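Local coordinates for IRMA (Escherichia coli CFT073, PDB 5EK5), which is a secreted virulence-associated protein with a fibronectin-like fold, thought to mimic interleukin receptors, its exact function not established, at residues S10-D15 / D112-H117; Y26-D31 / A77-E82; I44-K49 / R59-E64; T90-A95 / L106-F111. One frame throughout, in Å; residues are numbered along the deposited sequence.

Interaction 1 of 4, residues S10-D15 / D112-H117; sequences SIRNTD and DPQDYH. With EDO (1,2-ethanediol), chain F.
Gln114 OE1 faces Arg12 and Asn13 across two waters, where the parallel pairing of Ser10 and Ile11 with Asp112 and Pro113 gives way to a turn. The pairing adds a short strand, outermost within this chain, to one sheet of the fibronectin-like sandwich. Two backbone bonds hold it: Ile11 N to Asp112 O (3.2 Å) and Gln114 N to Ile11 O (3.1 Å). Gln114 then centres an inverse gamma turn, and the chain leaves the sheet. Gln114 CB lies 3.9 Å from Arg12 CB. One water joins Gln114 OE1 to Arg12 NH1 and Asn13 O; the other joins it to Asn13 N. Both waters lie unusually close to OE1, so these lengths are doubtful. Asn13 OD1 accepts from Tyr116 OH and Leu119 N of the second subunit, so the contact borders the dimer interface. On the face of Ile11 and Pro113, Ile11 CG2 is 3.8 Å from Pro113 CA. Ethanediol, probably from the crystallisation liquor, donates from O1 to Asp115 OD1 at 2.7 Å.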
loop_
_atom_site.group_PDB
_atom_site.type_symbol
_atom_site.label_atom_id
_atom_site.label_comp_id
_atom_site.label_asym_id
_atom_site.label_seq_id
_atom_site.Cartn_x
_atom_site.Cartn_y
_atom_site.Cartn_z
ATOM N N SER B 10 5.504 -4.947 8.074
ATOM C CA SER B 10 4.628 -3.917 7.561
ATOM C C SER B 10 3.289 -4.587 7.310
ATOM O O SER B 10 3.232 -5.747 6.900
ATOM C CB SER B 10 5.187 -3.289 6.288
ATOM O OG SER B 10 5.039 -4.170 5.190
ATOM N N ILE B 11 2.209 -3.864 7.563
ATOM C CA ILE B 11 0.888 -4.436 7.396
ATOM C C ILE B 11 -0.050 -3.374 6.849
ATOM O O ILE B 11 -0.071 -2.233 7.315
ATOM C CB ILE B 11 0.352 -5.028 8.725
ATOM C CG1 ILE B 11 -1.032 -5.650 8.526
ATOM C CG2 ILE B 11 0.333 -3.977 9.828
ATOM C CD1 ILE B 11 -1.488 -6.505 9.688
ATOM N N ARG B 12 -0.793 -3.752 5.820
ATOM C CA ARG B 12 -1.724 -2.845 5.178
ATOM C C ARG B 12 -2.906 -3.604 4.604
ATOM O O ARG B 12 -2.800 -4.786 4.280
ATOM C CB ARG B 12 -1.012 -2.042 4.083
ATOM C CG ARG B 12 -0.509 -2.877 2.911
ATOM C CD ARG B 12 0.309 -2.024 1.944
ATOM N NE ARG B 12 0.728 -2.767 0.759
ATOM C CZ ARG B 12 0.061 -2.788 -0.389
ATOM N NH1 ARG B 12 -1.068 -2.105 -0.520
ATOM N NH2 ARG B 12 0.525 -3.494 -1.412
ATOM N N ASN B 13 -4.029 -2.911 4.478
ATOM C CA ASN B 13 -5.224 -3.487 3.893
ATOM C C ASN B 13 -5.187 -3.326 2.379
ATOM O O ASN B 13 -5.021 -2.216 1.870
ATOM C CB ASN B 13 -6.470 -2.827 4.480
ATOM C CG ASN B 13 -7.726 -3.180 3.724
ATOM O OD1 ASN B 13 -8.428 -2.301 3.224
ATOM N ND2 ASN B 13 -8.025 -4.469 3.642
ATOM N N THR B 14 -5.329 -4.436 1.662
ATOM C CA THR B 14 -5.130 -4.441 0.215
ATOM C C THR B 14 -6.411 -4.665 -0.582
ATOM O O THR B 14 -6.446 -4.399 -1.784
ATOM C CB THR B 14 -4.116 -5.519 -0.199
ATOM O OG1 THR B 14 -4.532 -6.788 0.323
ATOM C CG2 THR B 14 -2.727 -5.171 0.308
ATOM N N ASP B 15 -7.470 -5.107 0.091
ATOM C CA ASP B 15 -8.732 -5.369 -0.587
ATOM C C ASP B 15 -9.866 -5.674 0.379
ATOM O O ASP B 15 -9.647 -5.969 1.552
ATOM C CB ASP B 15 -8.571 -6.555 -1.551
ATOM C CG ASP B 15 -9.617 -6.567 -2.655
ATOM O OD1 ASP B 15 -10.557 -5.743 -2.609
ATOM O OD2 ASP B 15 -9.504 -7.419 -3.565
ATOM N N ASP B 112 4.484 -2.341 11.347
ATOM C CA ASP B 112 4.595 -1.053 10.677
ATOM C C ASP B 112 3.305 -0.819 9.893
ATOM O O ASP B 112 3.260 -1.046 8.685
ATOM C CB ASP B 112 5.809 -1.041 9.751
ATOM C CG ASP B 112 6.093 0.325 9.169
ATOM O OD1 ASP B 112 5.582 1.317 9.716
ATOM O OD2 ASP B 112 6.824 0.406 8.159
ATOM N N PRO B 113 2.252 -0.353 10.581
ATOM C CA PRO B 113 0.897 -0.273 10.028
ATOM C C PRO B 113 0.694 0.872 9.041
ATOM O O PRO B 113 1.383 1.880 9.126
ATOM C CB PRO B 113 0.040 -0.051 11.273
ATOM C CG PRO B 113 0.926 0.740 12.165
ATOM C CD PRO B 113 2.315 0.194 11.948
ATOM N N GLN B 114 -0.251 0.720 8.121
ATOM C CA GLN B 114 -0.655 1.838 7.278
ATOM C C GLN B 114 -1.668 2.713 8.012
ATOM O O GLN B 114 -2.876 2.512 7.875
ATOM C CB GLN B 114 -1.235 1.338 5.953
ATOM C CG GLN B 114 -1.295 2.419 4.892
ATOM C CD GLN B 114 -1.882 1.962 3.571
ATOM O OE1 GLN B 114 -2.635 0.992 3.506
ATOM N NE2 GLN B 114 -1.509 2.652 2.499
ATOM N N ASP B 115 -1.174 3.680 8.787
ATOM C CA ASP B 115 -2.049 4.553 9.571
ATOM C C ASP B 115 -2.294 5.894 8.891
ATOM O O ASP B 115 -2.239 6.945 9.529
ATOM C CB ASP B 115 -1.460 4.800 10.961
ATOM C CG ASP B 115 -0.024 5.276 10.907
ATOM O OD1 ASP B 115 0.562 5.277 9.803
ATOM O OD2 ASP B 115 0.518 5.657 11.965
ATOM N N TYR B 116 -2.563 5.850 7.595
ATOM C CA TYR B 116 -2.786 7.053 6.807
ATOM C C TYR B 116 -3.732 6.707 5.677
ATOM O O TYR B 116 -3.702 5.588 5.170
ATOM C CB TYR B 116 -1.471 7.618 6.262
ATOM C CG TYR B 116 -0.695 6.616 5.450
ATOM C CD1 TYR B 116 -0.950 6.443 4.094
ATOM C CD2 TYR B 116 0.281 5.828 6.042
ATOM C CE1 TYR B 116 -0.255 5.520 3.354
ATOM C CE2 TYR B 116 0.989 4.905 5.310
ATOM C CZ TYR B 116 0.710 4.748 3.970
ATOM O OH TYR B 116 1.421 3.826 3.236
ATOM N N HIS B 117 -4.588 7.647 5.299
ATOM C CA HIS B 117 -5.429 7.452 4.130
ATOM C C HIS B 117 -4.629 7.827 2.893
ATOM O O HIS B 117 -4.268 8.993 2.708
ATOM C CB HIS B 117 -6.702 8.292 4.208
ATOM C CG HIS B 117 -7.685 7.806 5.236
ATOM N ND1 HIS B 117 -8.350 6.618 5.114
ATOM C CD2 HIS B 117 -8.099 8.370 6.395
ATOM C CE1 HIS B 117 -9.149 6.452 6.164
ATOM N NE2 HIS B 117 -9.011 7.505 6.951
HETATM C C1 EDO F . 3.706 3.587 10.359
HETATM O O1 EDO F . 2.596 3.982 11.116
HETATM C C2 EDO F . 3.570 4.138 8.942
HETATM O O2 EDO F . 3.782 3.087 8.041
HETATM O O HOH W 1 -2.765 -0.217 1.353
HETATM O O HOH W 2 -4.027 -0.278 5.202
#

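Interaction 2 of 4, residues Y26-D31 / A77-E82; sequences YQFRLD and AFLETE
Gln27 lies beside Phe78 on the outer side of an antiparallel strand pair, 26-31 with 77-82, in one sheet of the fibronectin-like sandwich. Its CB is 3.5 Å from Phe78 CE2. Its CG, anti to the backbone N (chi1 -179°), keeps the same 3.5 Å from Phe78 CE2 and also meets CZ. The CD and OE1 atoms pass the same ring carbons, and NE2 ends 4.1 Å from Phe78 CZ. The two side chains point the same way, with amide and ring planes 38° apart. Gln27 and Phe78 are a non-hydrogen-bonded pair; on either side, Tyr26 with Leu79 and Phe28 with Ala77 exchange two backbone bonds each. The Phe28 N to Ala77 O bond is nearly straight, 177° at the hydrogen. The other face turns inward with Tyr26, Phe28, Ala77 and Leu79. There Phe28 packs on Met61 of the opposite sheet, and Tyr26 packs on Leu119 of the second subunit. The Tyr26 ring meets Thr81 edge-on, with CE2 3.8 Å from Thr81 CG2.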
loop_
_atom_site.group_PDB
_atom_site.type_symbol
_atom_site.label_atom_id
_atom_site.label_comp_id
_atom_site.label_asym_id
_atom_site.label_seq_id
_atom_site.Cartn_x
_atom_site.Cartn_y
_atom_site.Cartn_z
ATOM N N TYR B 26 -11.809 -8.588 4.767
ATOM C CA TYR B 26 -10.760 -7.599 4.586
ATOM C C TYR B 26 -9.407 -8.285 4.483
ATOM O O TYR B 26 -8.977 -8.981 5.402
ATOM C CB TYR B 26 -10.775 -6.578 5.725
ATOM C CG TYR B 26 -12.132 -5.934 5.917
ATOM C CD1 TYR B 26 -12.528 -4.856 5.136
ATOM C CD2 TYR B 26 -13.018 -6.409 6.876
ATOM C CE1 TYR B 26 -13.766 -4.267 5.302
ATOM C CE2 TYR B 26 -14.260 -5.827 7.050
ATOM C CZ TYR B 26 -14.628 -4.755 6.261
ATOM O OH TYR B 26 -15.860 -4.172 6.428
ATOM N N GLN B 27 -8.745 -8.081 3.351
ATOM C CA GLN B 27 -7.477 -8.736 3.076
ATOM C C GLN B 27 -6.312 -7.869 3.527
ATOM O O GLN B 27 -6.227 -6.689 3.169
ATOM C CB GLN B 27 -7.358 -9.042 1.582
ATOM C CG GLN B 27 -6.072 -9.745 1.174
ATOM C CD GLN B 27 -6.048 -10.070 -0.306
ATOM O OE1 GLN B 27 -7.049 -9.903 -1.002
ATOM N NE2 GLN B 27 -4.905 -10.534 -0.795
ATOM N N PHE B 28 -5.415 -8.456 4.309
ATOM C CA PHE B 28 -4.239 -7.730 4.752
ATOM C C PHE B 28 -2.992 -8.418 4.216
ATOM O O PHE B 28 -2.852 -9.644 4.288
ATOM C CB PHE B 28 -4.196 -7.641 6.278
ATOM C CG PHE B 28 -5.315 -6.828 6.871
ATOM C CD1 PHE B 28 -6.560 -7.390 7.091
ATOM C CD2 PHE B 28 -5.121 -5.493 7.196
ATOM C CE1 PHE B 28 -7.589 -6.641 7.630
ATOM C CE2 PHE B 28 -6.147 -4.740 7.736
ATOM C CZ PHE B 28 -7.382 -5.316 7.953
ATOM N N ARG B 29 -2.086 -7.621 3.667
ATOM C CA ARG B 29 -0.780 -8.124 3.275
ATOM C C ARG B 29 0.245 -7.820 4.357
ATOM O O ARG B 29 0.369 -6.674 4.805
ATOM C CB ARG B 29 -0.333 -7.541 1.942
ATOM C CG ARG B 29 1.010 -8.088 1.475
ATOM C CD ARG B 29 1.389 -7.493 0.146
ATOM N NE ARG B 29 0.451 -7.896 -0.898
ATOM C CZ ARG B 29 0.485 -7.447 -2.151
ATOM N NH1 ARG B 29 1.410 -6.577 -2.526
ATOM N NH2 ARG B 29 -0.408 -7.872 -3.034
ATOM N N LEU B 30 0.971 -8.848 4.778
ATOM C CA LEU B 30 2.033 -8.665 5.755
ATOM C C LEU B 30 3.361 -8.866 5.046
ATOM O O LEU B 30 3.510 -9.780 4.245
ATOM C CB LEU B 30 1.883 -9.641 6.928
ATOM C CG LEU B 30 0.854 -9.331 8.024
ATOM C CD1 LEU B 30 -0.565 -9.407 7.477
ATOM C CD2 LEU B 30 1.011 -10.263 9.216
ATOM N N ASP B 31 4.323 -8.002 5.344
ATOM C CA ASP B 31 5.587 -7.985 4.620
ATOM C C ASP B 31 6.756 -7.734 5.565
ATOM O O ASP B 31 6.745 -6.778 6.337
ATOM C CB ASP B 31 5.540 -6.914 3.528
ATOM C CG ASP B 31 6.725 -6.975 2.575
ATOM O OD1 ASP B 31 7.723 -7.666 2.870
ATOM O OD2 ASP B 31 6.655 -6.315 1.515
ATOM N N ALA B 77 -3.476 -12.315 4.830
ATOM C CA ALA B 77 -4.417 -12.765 5.851
ATOM C C ALA B 77 -5.779 -12.113 5.644
ATOM O O ALA B 77 -5.875 -11.034 5.057
ATOM C CB ALA B 77 -3.890 -12.454 7.233
ATOM N N PHE B 78 -6.829 -12.759 6.139
ATOM C CA PHE B 78 -8.178 -12.249 5.934
ATOM C C PHE B 78 -8.938 -12.070 7.241
ATOM O O PHE B 78 -8.903 -12.927 8.123
ATOM C CB PHE B 78 -8.942 -13.179 4.994
ATOM C CG PHE B 78 -8.380 -13.207 3.606
ATOM C CD1 PHE B 78 -7.347 -14.071 3.281
ATOM C CD2 PHE B 78 -8.861 -12.349 2.632
ATOM C CE1 PHE B 78 -6.814 -14.090 2.007
ATOM C CE2 PHE B 78 -8.337 -12.369 1.355
ATOM C CZ PHE B 78 -7.308 -13.236 1.044
ATOM N N LEU B 79 -9.623 -10.938 7.348
ATOM C CA LEU B 79 -10.448 -10.630 8.505
ATOM C C LEU B 79 -11.924 -10.637 8.119
ATOM O O LEU B 79 -12.365 -9.815 7.313
ATOM C CB LEU B 79 -10.049 -9.277 9.094
ATOM C CG LEU B 79 -10.819 -8.817 10.327
ATOM C CD1 LEU B 79 -10.778 -9.912 11.363
ATOM C CD2 LEU B 79 -10.203 -7.549 10.875
ATOM N N GLU B 80 -12.672 -11.583 8.676
ATOM C CA GLU B 80 -14.095 -11.728 8.374
ATOM C C GLU B 80 -15.035 -11.125 9.416
ATOM O O GLU B 80 -14.863 -11.327 10.618
ATOM C CB GLU B 80 -14.449 -13.207 8.208
ATOM C CG GLU B 80 -13.832 -13.881 7.002
ATOM C CD GLU B 80 -14.541 -15.178 6.659
ATOM O OE1 GLU B 80 -15.789 -15.211 6.728
ATOM O OE2 GLU B 80 -13.853 -16.163 6.324
ATOM N N THR B 81 -16.026 -10.381 8.938
ATOM C CA THR B 81 -17.091 -9.866 9.789
ATOM C C THR B 81 -18.295 -9.533 8.915
ATOM O O THR B 81 -18.160 -9.377 7.703
ATOM C CB THR B 81 -16.662 -8.619 10.581
ATOM O OG1 THR B 81 -17.658 -8.308 11.565
ATOM C CG2 THR B 81 -16.482 -7.431 9.650
ATOM N N GLU B 82 -19.472 -9.433 9.526
ATOM C CA GLU B 82 -20.672 -9.045 8.794
ATOM C C GLU B 82 -20.516 -7.674 8.140
ATOM O O GLU B 82 -20.174 -6.693 8.801
ATOM C CB GLU B 82 -21.901 -9.054 9.703
ATOM C CG GLU B 82 -23.190 -8.776 8.944
ATOM C CD GLU B 82 -24.427 -8.859 9.815
ATOM O OE1 GLU B 82 -24.289 -9.062 11.039
ATOM O OE2 GLU B 82 -25.543 -8.735 9.268
#

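Interaction 3 of 4, residues I44-K49 / R59-E64; sequences ITLQLK and RKMETE
Ile44 and Met61 exchange two backbone bonds across the hairpin of strands 42-49 and 55-63. Ile44 N gives to Met61 O at 2.7 Å, and Met61 N gives to Ile44 O. Leu46 and Arg59 form the second such pair: Leu46 N to Arg59 O (2.8 Å) and Arg59 N to Leu46 O (3.0 Å). Thr45 and Lys60 are the non-hydrogen-bonded pair between them. Thr45 N and Gln47 N point to the other side, where they bond to strand 89-99. The Thr45 and Lys60 side chains run side by side, and Thr45 OG1 touches Lys60 CG at 3.3 Å. Further along, Glu62 OE1 bonds to Thr43 OG1, and Thr63 OG1 to Leu42 N. On the inner face, Met61 CE folds back (chi3 70°) to lie 4.0 Å from Ile44 CD1 and 4.1 Å from Leu46 CD1. In this sheet of the fibronectin-like sandwich, 55-63 is an outermost strand within the chain and 42-49 lies between it and 89-99. Ile44 packs on Leu30 of strand 23-31 in the facing sheet.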
loop_
_atom_site.group_PDB
_atom_site.type_symbol
_atom_site.label_atom_id
_atom_site.label_comp_id
_atom_site.label_asym_id
_atom_site.label_seq_id
_atom_site.Cartn_x
_atom_site.Cartn_y
_atom_site.Cartn_z
ATOM N N ILE B 44 -3.752 -12.446 15.196
ATOM C CA ILE B 44 -3.860 -11.010 15.409
ATOM C C ILE B 44 -5.291 -10.590 15.729
ATOM O O ILE B 44 -6.220 -10.910 14.990
ATOM C CB ILE B 44 -3.359 -10.234 14.179
ATOM C CG1 ILE B 44 -1.949 -10.703 13.800
ATOM C CG2 ILE B 44 -3.384 -8.739 14.445
ATOM C CD1 ILE B 44 -1.401 -10.070 12.543
ATOM N N THR B 45 -5.457 -9.882 16.843
ATOM C CA THR B 45 -6.767 -9.396 17.263
ATOM C C THR B 45 -6.954 -7.917 16.932
ATOM O O THR B 45 -6.184 -7.070 17.389
ATOM C CB THR B 45 -6.981 -9.608 18.770
ATOM O OG1 THR B 45 -6.816 -10.997 19.085
ATOM C CG2 THR B 45 -8.374 -9.168 19.169
ATOM N N LEU B 46 -7.983 -7.612 16.149
ATOM C CA LEU B 46 -8.222 -6.248 15.684
ATOM C C LEU B 46 -9.571 -5.689 16.138
ATOM O O LEU B 46 -10.589 -6.379 16.074
ATOM C CB LEU B 46 -8.137 -6.184 14.158
ATOM C CG LEU B 46 -6.794 -6.531 13.514
ATOM C CD1 LEU B 46 -6.706 -8.026 13.225
ATOM C CD2 LEU B 46 -6.580 -5.723 12.247
ATOM N N GLN B 47 -9.568 -4.442 16.600
ATOM C CA GLN B 47 -10.807 -3.693 16.799
ATOM C C GLN B 47 -11.215 -2.979 15.516
ATOM O O GLN B 47 -10.470 -2.146 15.000
ATOM C CB GLN B 47 -10.666 -2.663 17.923
ATOM C CG GLN B 47 -10.836 -3.209 19.327
ATOM C CD GLN B 47 -10.687 -2.127 20.382
ATOM O OE1 GLN B 47 -10.081 -1.083 20.137
ATOM N NE2 GLN B 47 -11.252 -2.365 21.558
ATOM N N LEU B 48 -12.401 -3.295 15.007
ATOM C CA LEU B 48 -12.926 -2.593 13.840
ATOM C C LEU B 48 -13.702 -1.368 14.301
ATOM O O LEU B 48 -14.561 -1.461 15.177
ATOM C CB LEU B 48 -13.811 -3.502 12.981
ATOM C CG LEU B 48 -13.131 -4.562 12.103
ATOM C CD1 LEU B 48 -12.316 -5.559 12.916
ATOM C CD2 LEU B 48 -14.147 -5.283 11.237
ATOM N N LYS B 49 -13.392 -0.221 13.709
ATOM C CA LYS B 49 -13.929 1.045 14.179
ATOM C C LYS B 49 -14.620 1.791 13.048
ATOM O O LYS B 49 -14.251 1.637 11.884
ATOM C CB LYS B 49 -12.804 1.899 14.762
ATOM C CG LYS B 49 -12.150 1.292 15.997
ATOM C CD LYS B 49 -11.020 2.163 16.517
ATOM C CE LYS B 49 -10.481 1.624 17.829
ATOM N NZ LYS B 49 -9.542 2.577 18.475
ATOM N N ARG B 59 -12.356 -8.746 16.294
ATOM C CA ARG B 59 -12.197 -10.019 15.608
ATOM C C ARG B 59 -10.731 -10.431 15.547
ATOM O O ARG B 59 -9.832 -9.603 15.701
ATOM C CB ARG B 59 -12.790 -9.944 14.200
ATOM C CG ARG B 59 -14.289 -9.688 14.162
ATOM C CD ARG B 59 -15.065 -10.953 14.478
ATOM N NE ARG B 59 -16.508 -10.735 14.477
ATOM C CZ ARG B 59 -17.224 -10.441 15.559
ATOM N NH1 ARG B 59 -16.631 -10.323 16.741
ATOM N NH2 ARG B 59 -18.536 -10.265 15.461
ATOM N N LYS B 60 -10.497 -11.720 15.335
ATOM C CA LYS B 60 -9.142 -12.241 15.242
ATOM C C LYS B 60 -8.787 -12.637 13.816
ATOM O O LYS B 60 -9.641 -13.066 13.044
ATOM C CB LYS B 60 -8.966 -13.435 16.183
ATOM C CG LYS B 60 -8.921 -13.043 17.650
ATOM C CD LYS B 60 -8.665 -14.241 18.548
ATOM C CE LYS B 60 -8.781 -13.856 20.015
ATOM N NZ LYS B 60 -8.461 -14.994 20.922
ATOM N N MET B 61 -7.512 -12.484 13.478
ATOM C CA MET B 61 -7.013 -12.804 12.149
ATOM C C MET B 61 -5.814 -13.749 12.237
ATOM O O MET B 61 -4.912 -13.536 13.045
ATOM C CB MET B 61 -6.644 -11.515 11.413
ATOM C CG MET B 61 -6.155 -11.698 9.993
ATOM S SD MET B 61 -5.923 -10.110 9.167
ATOM C CE MET B 61 -4.501 -9.459 10.041
ATOM N N GLU B 62 -5.815 -14.793 11.411
ATOM C CA GLU B 62 -4.735 -15.779 11.411
ATOM C C GLU B 62 -3.890 -15.721 10.144
ATOM O O GLU B 62 -4.412 -15.565 9.038
ATOM C CB GLU B 62 -5.310 -17.191 11.575
ATOM C CG GLU B 62 -6.117 -17.388 12.849
ATOM C CD GLU B 62 -5.245 -17.720 14.045
ATOM O OE1 GLU B 62 -4.173 -17.100 14.192
ATOM O OE2 GLU B 62 -5.639 -18.591 14.850
ATOM N N THR B 63 -2.578 -15.855 10.314
ATOM C CA THR B 63 -1.667 -15.845 9.175
ATOM C C THR B 63 -0.838 -17.122 9.134
ATOM O O THR B 63 -0.612 -17.750 10.163
ATOM C CB THR B 63 -0.694 -14.645 9.220
ATOM O OG1 THR B 63 0.342 -14.892 10.178
ATOM C CG2 THR B 63 -1.419 -13.355 9.575
ATOM N N GLU B 64 -0.362 -17.489 7.948
ATOM C CA GLU B 64 0.605 -18.571 7.823
ATOM C C GLU B 64 1.997 -18.093 8.202
ATOM O O GLU B 64 2.248 -16.895 8.326
ATOM C CB GLU B 64 0.643 -19.144 6.407
ATOM C CG GLU B 64 -0.552 -19.984 6.006
ATOM C CD GLU B 64 -0.425 -20.504 4.588
ATOM O OE1 GLU B 64 -0.591 -19.700 3.646
ATOM O OE2 GLU B 64 -0.140 -21.709 4.420
#

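Interaction 4 of 4, residues T90-A95 / L106-F111; sequences TEIIKA and LPLSVF
Ile92 CD1 sits over the centre of one face of the Phe111 ring, a CH-pi contact 4.1 Å from the centroid and 10° off the ring normal. It joins strand 89-99 of the fibronectin-like sandwich to the connection 106-111, which crosses from one sheet to the other. At the ring edge, Ala95 CB lies in the ring plane, 3.9 Å from Phe111 CE2. Ala95 CB is also 3.9 Å from Leu106 CB and 4.0 Å from Leu108 CD2. Ile44 of the neighbouring strand also packs on Phe111. Farther out, Leu108 comes from the 3-10 turn of 108-110 and sets CD1 against the backbone oxygens of Ile92 and Ile93. Val123 of the second subunit packs against Leu108. The polar edge lies at Ala95 and Leu106. Leu106 N donates to Ala95 O at 2.8 Å, from above the carbonyl plane. A water accepts a hydrogen bond from Ala95 N at 2.8 Å and donates one to Leu106 O at 3.2 Å.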
loop_
_atom_site.group_PDB
_atom_site.type_symbol
_atom_site.label_atom_id
_atom_site.label_comp_id
_atom_site.label_asym_id
_atom_site.label_seq_id
_atom_site.Cartn_x
_atom_site.Cartn_y
_atom_site.Cartn_z
ATOM N N THR B 90 -9.008 -0.042 11.589
ATOM C CA THR B 90 -8.808 -1.188 12.469
ATOM C C THR B 90 -7.604 -0.931 13.365
ATOM O O THR B 90 -6.616 -0.339 12.933
ATOM C CB THR B 90 -8.588 -2.505 11.686
ATOM O OG1 THR B 90 -7.443 -2.379 10.830
ATOM C CG2 THR B 90 -9.807 -2.848 10.849
ATOM N N GLU B 91 -7.685 -1.367 14.616
ATOM C CA GLU B 91 -6.564 -1.206 15.531
ATOM C C GLU B 91 -6.098 -2.555 16.059
ATOM O O GLU B 91 -6.884 -3.322 16.618
ATOM C CB GLU B 91 -6.936 -0.282 16.692
ATOM C CG GLU B 91 -5.866 -0.183 17.764
ATOM C CD GLU B 91 -6.058 1.013 18.676
ATOM O OE1 GLU B 91 -6.070 2.154 18.167
ATOM O OE2 GLU B 91 -6.197 0.814 19.900
ATOM N N ILE B 92 -4.815 -2.838 15.871
ATOM C CA ILE B 92 -4.220 -4.063 16.376
ATOM C C ILE B 92 -4.002 -3.915 17.872
ATOM O O ILE B 92 -3.274 -3.025 18.310
ATOM C CB ILE B 92 -2.885 -4.384 15.682
ATOM C CG1 ILE B 92 -3.072 -4.439 14.165
ATOM C CG2 ILE B 92 -2.310 -5.691 16.211
ATOM C CD1 ILE B 92 -1.780 -4.591 13.392
ATOM N N ILE B 93 -4.645 -4.776 18.654
ATOM C CA ILE B 93 -4.561 -4.675 20.104
ATOM C C ILE B 93 -3.835 -5.854 20.743
ATOM O O ILE B 93 -3.431 -5.780 21.903
ATOM C CB ILE B 93 -5.960 -4.568 20.737
ATOM C CG1 ILE B 93 -6.768 -5.834 20.450
ATOM C CG2 ILE B 93 -6.691 -3.339 20.219
ATOM C CD1 ILE B 93 -8.088 -5.899 21.191
ATOM N N LYS B 94 -3.667 -6.936 19.988
ATOM C CA LYS B 94 -2.945 -8.099 20.495
ATOM C C LYS B 94 -2.426 -8.969 19.353
ATOM O O LYS B 94 -3.025 -9.015 18.279
ATOM C CB LYS B 94 -3.846 -8.906 21.431
ATOM C CG LYS B 94 -3.261 -9.073 22.823
ATOM C CD LYS B 94 -4.346 -9.340 23.856
ATOM C CE LYS B 94 -4.993 -8.030 24.302
ATOM N NZ LYS B 94 -5.331 -7.991 25.753
ATOM N N ALA B 95 -1.308 -9.651 19.587
ATOM C CA ALA B 95 -0.743 -10.551 18.584
ATOM C C ALA B 95 -0.027 -11.755 19.198
ATOM O O ALA B 95 0.721 -11.623 20.168
ATOM C CB ALA B 95 0.208 -9.785 17.677
ATOM N N LEU B 106 3.491 -11.740 20.780
ATOM C CA LEU B 106 4.268 -10.933 19.847
ATOM C C LEU B 106 4.156 -9.442 20.155
ATOM O O LEU B 106 3.052 -8.898 20.204
ATOM C CB LEU B 106 3.815 -11.205 18.413
ATOM C CG LEU B 106 4.570 -10.455 17.318
ATOM C CD1 LEU B 106 5.969 -11.021 17.164
ATOM C CD2 LEU B 106 3.805 -10.531 16.009
ATOM N N PRO B 107 5.305 -8.782 20.381
ATOM C CA PRO B 107 5.373 -7.337 20.628
ATOM C C PRO B 107 4.752 -6.534 19.491
ATOM O O PRO B 107 5.057 -6.787 18.325
ATOM C CB PRO B 107 6.878 -7.067 20.726
ATOM C CG PRO B 107 7.469 -8.375 21.120
ATOM C CD PRO B 107 6.634 -9.412 20.436
ATOM N N LEU B 108 3.895 -5.578 19.830
ATOM C CA LEU B 108 3.162 -4.817 18.826
ATOM C C LEU B 108 4.063 -3.818 18.101
ATOM O O LEU B 108 3.700 -3.297 17.046
ATOM C CB LEU B 108 1.979 -4.090 19.470
ATOM C CG LEU B 108 0.928 -4.972 20.151
ATOM C CD1 LEU B 108 -0.347 -4.188 20.418
ATOM C CD2 LEU B 108 0.631 -6.216 19.323
ATOM N N SER B 109 5.237 -3.555 18.670
ATOM C CA SER B 109 6.194 -2.626 18.071
ATOM C C SER B 109 6.758 -3.157 16.756
ATOM O O SER B 109 7.268 -2.393 15.934
ATOM C CB SER B 109 7.333 -2.333 19.049
ATOM O OG SER B 109 7.949 -3.531 19.491
ATOM N N VAL B 110 6.662 -4.468 16.566
ATOM C CA VAL B 110 7.123 -5.120 15.345
ATOM C C VAL B 110 6.372 -4.598 14.119
ATOM O O VAL B 110 6.943 -4.457 13.034
ATOM C CB VAL B 110 6.950 -6.656 15.445
ATOM C CG1 VAL B 110 7.086 -7.318 14.080
ATOM C CG2 VAL B 110 7.954 -7.238 16.420
ATOM N N PHE B 111 5.096 -4.274 14.309
ATOM C CA PHE B 111 4.239 -3.859 13.203
ATOM C C PHE B 111 4.548 -2.466 12.668
ATOM O O PHE B 111 4.834 -1.538 13.423
ATOM C CB PHE B 111 2.769 -3.925 13.619
ATOM C CG PHE B 111 2.238 -5.322 13.738
ATOM C CD1 PHE B 111 2.010 -6.086 12.605
ATOM C CD2 PHE B 111 1.957 -5.871 14.979
ATOM C CE1 PHE B 111 1.521 -7.376 12.707
ATOM C CE2 PHE B 111 1.466 -7.160 15.088
ATOM C CZ PHE B 111 1.247 -7.912 13.952
HETATM O O HOH W 3 0.274 -8.909 21.748
#

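From the N terminus, strand 9-19 opens the loop that interaction 1 closes, when 112-117 returns beside 10-15. The other three contacts all fall within that span. Interaction 2 brings 77-82 back to 26-31, and interaction 3, a hairpin, lies wholly between those two segments. Interaction 4 follows in series, after interaction 2 has closed. No two loops cross. Interactions 1 and 2 share one sheet, joined through strands 9-19 and 23-31. Interaction 3 lies in the other sheet, to which segment 90-95 of interaction 4 also belongs. The two sheets pack face to face, for instance Ala77 on Thr63, while Ile11 touches both Met61 and Phe111. Interactions 1, 2 and 4 also reach the second subunit.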